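PDB 7JQD: peptide-43 from Lutzomyia longipalpis, which probably binds the PAC1 receptor as an antagonist, being a shortened relative of the sand-fly vasodilator maxadilan. Local coordinates for residues Ile11-Cys14 with Ala15-Tyr19. Numbering follows the deposited sequence.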
ATOM      1  N   ILE B  11       2.043   7.941   4.610  1.00 39.40           N
ATOM      2  CA  ILE B  11       0.892   7.560   5.431  1.00 38.58           C
ATOM      3  C   ILE B  11       1.179   7.823   6.901  1.00 38.47           C
ATOM      4  O   ILE B  11       0.412   8.504   7.583  1.00 37.32           O
ATOM      5  CB  ILE B  11       0.514   6.083   5.206  1.00 37.15           C
ATOM      6  CG1 ILE B  11      -0.166   5.874   3.858  1.00 37.81           C
ATOM      7  CG2 ILE B  11      -0.433   5.606   6.316  1.00 37.18           C
ATOM      8  CD1 ILE B  11      -0.588   4.412   3.616  1.00 32.49           C
ATOM      9  N   ASP B  12       2.290   7.281   7.414  1.00 39.30           N
ATOM     10  CA  ASP B  12       2.508   7.313   8.857  1.00 38.78           C
ATOM     11  C   ASP B  12       2.804   8.731   9.340  1.00 49.16           C
ATOM     12  O   ASP B  12       2.381   9.121  10.439  1.00 48.76           O
ATOM     13  CB  ASP B  12       3.632   6.351   9.241  1.00 34.32           C
ATOM     14  CG  ASP B  12       3.225   4.869   9.091  1.00 46.23           C
ATOM     15  OD1 ASP B  12       2.011   4.578   9.206  1.00 47.55           O
ATOM     16  OD2 ASP B  12       4.105   3.992   8.851  1.00 38.36           O
ATOM     17  N   ASP B  13       3.503   9.522   8.528  1.00 44.74           N
ATOM     18  CA  ASP B  13       3.761  10.896   8.915  1.00 41.55           C
ATOM     19  C   ASP B  13       2.468  11.691   8.957  1.00 45.29           C
ATOM     20  O   ASP B  13       2.195  12.395   9.930  1.00 47.14           O
ATOM     21  CB  ASP B  13       4.759  11.529   7.957  1.00 48.17           C
ATOM     22  CG  ASP B  13       5.238  12.887   8.439  1.00 57.05           C
ATOM     23  OD1 ASP B  13       5.956  12.918   9.470  1.00 56.44           O
ATOM     24  OD2 ASP B  13       4.908  13.914   7.787  1.00 60.56           O
ATOM     25  N   CYS B  14       1.644  11.566   7.915  1.00 45.82           N
ATOM     26  CA  CYS B  14       0.408  12.340   7.861  1.00 42.64           C
ATOM     27  C   CYS B  14      -0.591  11.881   8.911  1.00 42.82           C
ATOM     28  O   CYS B  14      -1.205  12.714   9.589  1.00 50.34           O
ATOM     29  CB  CYS B  14      -0.199  12.256   6.465  1.00 38.31           C
ATOM     30  SG  CYS B  14       0.794  13.065   5.201  1.00 48.13           S
ATOM     31  N   ALA B  15      -0.774  10.567   9.055  1.00 44.56           N
ATOM     32  CA  ALA B  15      -1.667  10.012  10.069  1.00 44.29           C
ATOM     33  C   ALA B  15      -1.319  10.481  11.468  1.00 44.77           C
ATOM     34  O   ALA B  15      -2.177  10.422  12.359  1.00 46.23           O
ATOM     35  CB  ALA B  15      -1.640   8.481  10.028  1.00 43.68           C
ATOM     36  N   ARG B  16      -0.086  10.940  11.675  1.00 44.43           N
ATOM     37  CA  ARG B  16       0.324  11.443  12.977  1.00 49.50           C
ATOM     38  C   ARG B  16       0.079  12.946  13.112  1.00 49.06           C
ATOM     39  O   ARG B  16      -0.284  13.422  14.191  1.00 55.79           O
ATOM     40  CB  ARG B  16       1.793  11.117  13.216  1.00 53.02           C
ATOM     41  CG  ARG B  16       2.444  12.051  14.196  1.00 52.88           C
ATOM     42  CD  ARG B  16       3.939  11.862  14.206  1.00 57.09           C
ATOM     43  NE  ARG B  16       4.513  12.373  12.979  1.00 58.06           N
ATOM     44  CZ  ARG B  16       4.585  13.668  12.674  1.00 57.16           C
ATOM     45  NH1 ARG B  16       4.113  14.597  13.506  1.00 64.14           N
ATOM     46  NH2 ARG B  16       5.120  14.053  11.525  1.00 50.99           N
ATOM     47  N   GLN B  17       0.288  13.715  12.045  1.00 49.75           N
ATOM     48  CA  GLN B  17      -0.065  15.130  12.077  1.00 45.68           C
ATOM     49  C   GLN B  17      -1.571  15.316  12.159  1.00 53.33           C
ATOM     50  O   GLN B  17      -2.069  16.047  13.024  1.00 57.43           O
ATOM     51  CB  GLN B  17       0.466  15.840  10.841  1.00 38.45           C
ATOM     52  CG  GLN B  17       1.921  15.652  10.609  1.00 47.21           C
ATOM     53  CD  GLN B  17       2.394  16.566   9.524  1.00 55.15           C
ATOM     54  OE1 GLN B  17       1.752  17.584   9.242  1.00 54.86           O
ATOM     55  NE2 GLN B  17       3.489  16.199   8.866  1.00 51.74           N
ATOM     56  N   ALA B  18      -2.311  14.680  11.258  1.00 50.77           N
ATOM     57  CA  ALA B  18      -3.718  14.997  11.080  1.00 50.30           C
ATOM     58  C   ALA B  18      -4.553  14.359  12.182  1.00 53.92           C
ATOM     59  O   ALA B  18      -4.349  13.184  12.523  1.00 54.94           O
ATOM     60  CB  ALA B  18      -4.190  14.510   9.714  1.00 51.81           C
ATOM     61  N   TYR B  19      -5.476  15.142  12.757  1.00 49.21           N
ATOM     62  CA  TYR B  19      -6.509  14.589  13.620  1.00 47.47           C
ATOM     63  C   TYR B  19      -7.883  14.683  12.983  1.00 46.69           C
ATOM     64  O   TYR B  19      -8.828  14.060  13.478  1.00 43.33           O
ATOM     65  CB  TYR B  19      -6.494  15.261  15.006  1.00 52.43           C
ATOM     66  CG  TYR B  19      -5.235  14.951  15.845  1.00 60.45           C
ATOM     67  CD1 TYR B  19      -4.212  14.130  15.347  1.00 65.60           C
ATOM     68  CD2 TYR B  19      -5.079  15.461  17.130  1.00 59.34           C
ATOM     69  CE1 TYR B  19      -3.079  13.844  16.084  1.00 63.22           C
ATOM     70  CE2 TYR B  19      -3.942  15.178  17.885  1.00 59.29           C
ATOM     71  CZ  TYR B  19      -2.949  14.369  17.351  1.00 68.42           C
ATOM     72  OH  TYR B  19      -1.820  14.076  18.076  1.00 77.86           O
TER
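The carboxylate of D13 divides its two oxygens between R16 and Q17, one helical turn further on. OD1 of D13 forms a salt bridge with NH2 of R16 at 2.5 Å. OD2 of D13 takes a weak hydrogen bond from NE2 of Q17, 2.9 Å away and poorly aligned. Neither pairing is coplanar: the carboxylate is turned 61° from the guanidinium and 88° from the amide. With CG of D13 anti to the backbone N (chi1 -171°), the acid reaches along the helix, while the bend at chi3 of R16 brings NH2 back to it. The carbonyl oxygen of D13 lies over one face of that guanidinium and accepts from Q17 N at 3.1 Å, within the carbonyl plane, and from R16 N at 3.2 Å, well above that plane and off the lone pairs; R16 N is shared weakly with D12 O. More regular i+4 bonds flank it: A15 N to I11 O and A18 N to C14 O, each 2.8 Å, the latter almost straight and closing the last turn before A18 leaves helical geometry. OD2 of D13 also salt-bridges K31 on helix 21-37. Replacing this acid with an alanine is likely to leave the R16 guanidinium and the K31 ammonium without their carboxylate and the Q17 amide freer to turn. Alongside, C14 is disulfide-bonded to C27, while A18 rests on V23 and F24, joining helix 3-17 to its partner in the helical hairpin.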